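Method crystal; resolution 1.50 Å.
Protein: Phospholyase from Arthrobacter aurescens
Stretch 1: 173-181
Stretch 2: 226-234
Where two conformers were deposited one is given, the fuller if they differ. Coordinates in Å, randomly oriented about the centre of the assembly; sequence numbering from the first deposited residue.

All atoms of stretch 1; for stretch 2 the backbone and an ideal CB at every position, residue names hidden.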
ATOM      1  N   ALA A 173      25.578  -5.656  -2.240  1.00 11.61           N
ATOM      2  CA  ALA A 173      25.491  -5.220  -0.843  1.00 12.52           C
ATOM      3  C   ALA A 173      26.800  -4.631  -0.341  1.00 14.01           C
ATOM      4  O   ALA A 173      27.912  -5.217  -0.578  1.00 17.92           O
ATOM      5  CB  ALA A 173      25.089  -6.396  -0.032  1.00 14.19           C
ATOM      6  N   LEU A 174      26.768  -3.455   0.293  1.00 12.01           N
ATOM      7  CA  LEU A 174      27.949  -2.703   0.786  1.00 13.17           C
ATOM      8  C   LEU A 174      28.091  -2.835   2.288  1.00 13.49           C
ATOM      9  O   LEU A 174      27.115  -2.728   3.044  1.00 13.46           O
ATOM     10  CB  LEU A 174      27.829  -1.199   0.403  1.00 13.37           C
ATOM     11  CG  LEU A 174      27.750  -0.852  -1.105  1.00 13.72           C
ATOM     12  CD1 LEU A 174      27.342   0.552  -1.341  1.00 15.15           C
ATOM     13  CD2 LEU A 174      29.031  -1.215  -1.815  1.00 14.36           C
ATOM     14  N   ARG A 175      29.330  -2.969   2.763  1.00 14.84           N
ATOM     15  CA  ARG A 175      29.591  -2.838   4.211  1.00 15.16           C
ATOM     16  C   ARG A 175      29.779  -1.364   4.504  1.00 14.42           C
ATOM     17  O   ARG A 175      30.764  -0.728   4.079  1.00 16.72           O
ATOM     18  CB  ARG A 175      30.879  -3.637   4.608  1.00 19.44           C
ATOM     19  CG  ARG A 175      31.174  -3.552   6.129  1.00 22.33           C
ATOM     20  CD  ARG A 175      30.156  -4.211   7.081  1.00 26.70           C
ATOM     21  NE  ARG A 175      29.948  -5.627   6.781  1.00 33.17           N
ATOM     22  CZ  ARG A 175      30.223  -6.666   7.550  1.00 46.93           C
ATOM     23  NH1 ARG A 175      30.713  -6.521   8.791  1.00 60.41           N
ATOM     24  NH2 ARG A 175      30.003  -7.881   7.070  1.00 52.62           N
ATOM     25  N   ILE A 176      28.752  -0.740   5.133  1.00 12.92           N
ATOM     26  CA  ILE A 176      28.780   0.726   5.347  1.00 12.40           C
ATOM     27  C   ILE A 176      29.760   1.016   6.520  1.00 12.28           C
ATOM     28  O   ILE A 176      29.661   0.329   7.554  1.00 14.34           O
ATOM     29  CB  ILE A 176      27.349   1.219   5.679  1.00 12.18           C
ATOM     30  CG1 ILE A 176      26.289   0.870   4.605  1.00 11.76           C
ATOM     31  CG2 ILE A 176      27.302   2.715   6.026  1.00 12.18           C
ATOM     32  CD1 ILE A 176      26.444   1.624   3.283  1.00 12.03           C
ATOM     33  N   PRO A 177      30.698   1.951   6.365  1.00 13.81           N
ATOM     34  CA  PRO A 177      31.743   2.178   7.392  1.00 13.06           C
ATOM     35  C   PRO A 177      31.164   2.827   8.685  1.00 14.35           C
ATOM     36  O   PRO A 177      30.300   3.729   8.595  1.00 14.51           O
ATOM     37  CB  PRO A 177      32.736   3.091   6.712  1.00 12.35           C
ATOM     38  CG  PRO A 177      31.961   3.779   5.648  1.00 14.19           C
ATOM     39  CD  PRO A 177      30.991   2.743   5.161  1.00 12.77           C
ATOM     40  N   ASP A 178      31.674   2.368   9.848  1.00 15.13           N
ATOM     41  CA  ASP A 178      31.247   2.844  11.138  1.00 13.93           C
ATOM     42  C   ASP A 178      32.535   3.290  11.948  1.00 15.21           C
ATOM     43  O   ASP A 178      33.381   2.438  12.163  1.00 18.85           O
ATOM     44  CB  ASP A 178      30.491   1.767  11.886  1.00 15.15           C
ATOM     45  CG  ASP A 178      29.876   2.210  13.259  1.00 14.20           C
ATOM     46  OD1 ASP A 178      29.890   3.377  13.572  1.00 17.97           O
ATOM     47  OD2 ASP A 178      29.380   1.250  13.923  1.00 16.93           O
ATOM     48  N   VAL A 179      32.601   4.562  12.330  1.00 16.25           N
ATOM     49  CA  VAL A 179      33.794   5.101  13.080  1.00 17.84           C
ATOM     50  C   VAL A 179      33.645   4.879  14.573  1.00 22.96           C
ATOM     51  O   VAL A 179      34.603   5.199  15.321  1.00 22.13           O
ATOM     52  CB  VAL A 179      34.061   6.604  12.788  1.00 18.13           C
ATOM     53  CG1 VAL A 179      34.223   6.863  11.300  1.00 18.47           C
ATOM     54  CG2 VAL A 179      33.022   7.517  13.379  1.00 20.39           C
ATOM     55  N   SER A 180      32.514   4.324  15.044  1.00 21.65           N
ATOM     56  CA  SER A 180      32.286   4.071  16.504  1.00 25.01           C
ATOM     57  C   SER A 180      33.409   3.255  17.104  1.00 27.03           C
ATOM     58  O   SER A 180      33.738   2.159  16.649  1.00 27.13           O
ATOM     59  CB  SER A 180      30.928   3.343  16.767  1.00 21.62           C
ATOM     60  OG  SER A 180      29.809   4.090  16.325  1.00 22.58           O
ATOM     61  N   GLY A 181      34.066   3.844  18.100  1.00 33.22           N
ATOM     62  CA  GLY A 181      35.170   3.144  18.758  1.00 35.37           C
ATOM     63  C   GLY A 181      36.498   2.980  17.983  1.00 41.11           C
ATOM     64  O   GLY A 181      37.377   2.244  18.423  1.00 45.88           O
ATOM     65  N   UNK A 226      22.799   1.274  13.935  1.00 12.27           N
ATOM     66  CA  UNK A 226      22.956   2.697  14.169  1.00 12.85           C
ATOM     67  C   UNK A 226      24.373   3.221  13.996  1.00 13.85           C
ATOM     68  O   UNK A 226      25.097   3.575  14.955  1.00 16.71           O
ATOM     69  CB  UNK A 226      22.473   3.027  15.583  1.00 12.85           C
ATOM     70  N   UNK A 227      24.849   3.143  12.753  1.00 14.70           N
ATOM     71  CA  UNK A 227      26.240   3.466  12.403  1.00 13.79           C
ATOM     72  C   UNK A 227      26.551   4.967  12.397  1.00 14.55           C
ATOM     73  O   UNK A 227      25.668   5.784  12.111  1.00 17.12           O
ATOM     74  CB  UNK A 227      26.563   2.886  11.024  1.00 13.79           C
ATOM     75  N   UNK A 228      27.804   5.324  12.729  1.00 15.17           N
ATOM     76  CA  UNK A 228      28.279   6.706  12.634  1.00 16.95           C
ATOM     77  C   UNK A 228      29.279   6.738  11.468  1.00 13.75           C
ATOM     78  O   UNK A 228      30.389   6.158  11.581  1.00 14.14           O
ATOM     79  CB  UNK A 228      28.914   7.183  13.942  1.00 16.95           C
ATOM     80  N   UNK A 229      28.938   7.402  10.382  1.00 13.91           N
ATOM     81  CA  UNK A 229      29.783   7.321   9.189  1.00 14.36           C
ATOM     82  C   UNK A 229      30.921   8.338   9.209  1.00 15.70           C
ATOM     83  O   UNK A 229      30.731   9.469   9.713  1.00 17.00           O
ATOM     84  CB  UNK A 229      28.933   7.528   7.934  1.00 14.36           C
ATOM     85  N   UNK A 230      32.055   7.980   8.561  1.00 16.30           N
ATOM     86  CA  UNK A 230      33.056   9.051   8.302  1.00 17.41           C
ATOM     87  C   UNK A 230      32.546  10.107   7.366  1.00 18.70           C
ATOM     88  O   UNK A 230      31.772   9.819   6.411  1.00 17.22           O
ATOM     89  CB  UNK A 230      34.341   8.458   7.720  1.00 17.41           C
ATOM     90  N   UNK A 231      32.952  11.381   7.541  1.00 16.79           N
ATOM     91  CA  UNK A 231      32.616  12.449   6.637  0.50 16.90           C
ATOM     92  C   UNK A 231      33.100  12.121   5.211  1.00 15.28           C
ATOM     93  O   UNK A 231      34.261  11.734   5.065  1.00 16.68           O
ATOM     94  CB  UNK A 231      33.222  13.764   7.130  0.50 16.90           C
ATOM     95  N   UNK A 232      32.255  12.358   4.191  1.00 14.24           N
ATOM     96  CA  UNK A 232      32.625  12.191   2.766  1.00 14.36           C
ATOM     97  C   UNK A 232      32.181  10.852   2.164  1.00 13.45           C
ATOM     98  O   UNK A 232      32.306  10.681   0.968  1.00 14.62           O
ATOM     99  CB  UNK A 232      34.142  12.323   2.613  1.00 14.36           C
ATOM    100  N   UNK A 233      31.736   9.886   2.978  1.00 13.38           N
ATOM    101  CA  UNK A 233      31.317   8.606   2.443  1.00 12.32           C
ATOM    102  C   UNK A 233      30.053   8.731   1.569  1.00 11.88           C
ATOM    103  O   UNK A 233      30.065   8.385   0.354  1.00 11.29           O
ATOM    104  CB  UNK A 233      31.070   7.625   3.591  1.00 12.32           C
ATOM    105  N   UNK A 234      28.970   9.266   2.159  1.00 10.75           N
ATOM    106  CA  UNK A 234      27.738   9.434   1.363  1.00 11.14           C
ATOM    107  C   UNK A 234      27.919  10.282   0.114  1.00 11.36           C
ATOM    108  O   UNK A 234      27.440  10.011  -1.026  1.00 11.54           O
ATOM    109  CB  UNK A 234      26.647  10.065   2.231  1.00 11.14           C
TER

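Position 226 points its CA-to-CB bond away from stretch 1, and nothing there lies within 5.5 Å of the ideal CB. Phi is positive (59°), a region where glycine and asparagine are commoner, though others occur. The residue is Leu226.

Position 227 runs sideways. Its ideal CB is 4.1 Å from Asp178 CG and 5.1 Å from Ile176 CG2. A long apolar side chain could reach Ile176; a polar one could address the carboxylate. The residue is Leu227. Its CD1 packs 3.7 Å from Ile176 CB.

At position 228 the backbone does the main work. The amide N of 228 donates to Asp178 OD1 (3.0 Å, 172°), and the carbonyl O of 228 accepts from Val179 N (2.8 Å, 173°). Both bonds are nearly straight. They leave the side chain open, except that proline has no N-H to donate. Asp178 OD1 also accepts from Ser180 OG at 2.8 Å, which ties the carboxylate to its own loop. The ideal CB lies near Asp178 OD1, Ser180 OG and Val179 CG2, so polar and mixed side chains would suit. The residue is Gln228. It is extended, with chi1 and chi2 both t, and Gln228 CD lies 3.6 Å from Val179 CG2.

Position 229 points away overall, yet its ideal CB is 4.1 Å from Pro177 O. An apolar side chain that bends back could meet Ile176. The residue is Leu229. Its CD1 reaches Ile176 CG2 at 3.8 Å, while its CG sits 3.6 Å from Pro177 O. That oxygen is buried by the contact and has no hydrogen-bond partner.

Position 230 has phi -65°, which proline allows, and an ideal CB 3.9 Å from Val179 CG1. A compact apolar residue would suit. The residue is Pro230. Its CD meets Pro177 CG at 3.7 Å. It opens a type II turn.

Position 231 points away from stretch 1, so many residues would do. It is Ser231.

Position 232 has phi 98°, and a CB would jam against the preceding carbonyl O. Glycine is called for, and Gly232 is found, as the N-cap of the helix.

Position 233 points toward stretch 1. Pro177, Ile176 and Leu174 lie ahead, so a large apolar or aromatic side chain would suit. The residue is Tyr233. Pro177 CD sits over one ring face, 3.7 Å from the centroid of the Tyr233 ring, a CH-pi contact. Tyr233 OH approaches Ile176 CD1 at 3.7 Å and hydrogen-bonds water 1.

Position 234 points sideways, with nothing of stretch 1 within 5.5 Å of the ideal CB, so the choice is unconstrained. The residue is Ile234; its end turns nearer without contact.

Stretch 2 226-234: LLQLPSGYI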
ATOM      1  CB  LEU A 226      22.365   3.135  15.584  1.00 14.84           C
ATOM      2  CG  LEU A 226      20.876   3.230  15.674  1.00 19.67           C
ATOM      3  CD1 LEU A 226      20.467   3.448  17.178  1.00 19.60           C
ATOM      4  CD2 LEU A 226      20.332   4.402  14.823  1.00 17.47           C
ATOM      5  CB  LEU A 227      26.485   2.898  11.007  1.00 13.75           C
ATOM      6  CG  LEU A 227      26.068   1.447  10.719  1.00 12.94           C
ATOM      7  CD1 LEU A 227      26.430   1.070   9.262  1.00 13.47           C
ATOM      8  CD2 LEU A 227      26.677   0.458  11.673  1.00 15.28           C
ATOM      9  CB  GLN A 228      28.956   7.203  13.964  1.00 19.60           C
ATOM     10  CG  GLN A 228      29.451   8.657  13.821  1.00 22.58           C
ATOM     11  CD  GLN A 228      30.339   9.186  15.004  1.00 31.49           C
ATOM     12  OE1 GLN A 228      30.376   8.586  16.078  1.00 39.55           O
ATOM     13  NE2 GLN A 228      31.055  10.272  14.776  1.00 28.48           N
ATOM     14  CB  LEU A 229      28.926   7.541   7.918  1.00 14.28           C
ATOM     15  CG  LEU A 229      28.172   6.309   7.399  1.00 13.38           C
ATOM     16  CD1 LEU A 229      27.205   5.642   8.397  1.00 13.70           C
ATOM     17  CD2 LEU A 229      27.405   6.698   6.142  1.00 12.09           C
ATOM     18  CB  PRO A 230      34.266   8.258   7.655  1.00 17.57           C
ATOM     19  CG  PRO A 230      33.695   7.000   7.169  1.00 18.22           C
ATOM     20  CD  PRO A 230      32.346   6.744   7.813  1.00 15.08           C
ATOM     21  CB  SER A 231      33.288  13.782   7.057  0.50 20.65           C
ATOM     22  OG  SER A 231      32.702  14.853   6.354  0.50 26.10           O
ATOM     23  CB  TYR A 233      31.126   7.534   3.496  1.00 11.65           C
ATOM     24  CG  TYR A 233      30.638   6.169   2.910  1.00 12.40           C
ATOM     25  CD1 TYR A 233      31.510   5.324   2.272  1.00 12.67           C
ATOM     26  CD2 TYR A 233      29.304   5.810   2.923  1.00 12.44           C
ATOM     27  CE1 TYR A 233      31.147   4.111   1.703  1.00 12.22           C
ATOM     28  CE2 TYR A 233      28.891   4.590   2.411  1.00 11.85           C
ATOM     29  CZ  TYR A 233      29.816   3.742   1.773  1.00 11.68           C
ATOM     30  OH  TYR A 233      29.412   2.513   1.249  1.00 12.59           O
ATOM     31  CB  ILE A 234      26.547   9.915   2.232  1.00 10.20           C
ATOM     32  CG1 ILE A 234      26.239   8.875   3.316  1.00 11.82           C
ATOM     33  CG2 ILE A 234      25.308  10.268   1.435  1.00 11.34           C
ATOM     34  CD1 ILE A 234      25.656   7.511   2.814  1.00 12.12           C
TER
HETATM   35  O   HOH W   1      31.360   0.674   1.126  1.00 16.25           O
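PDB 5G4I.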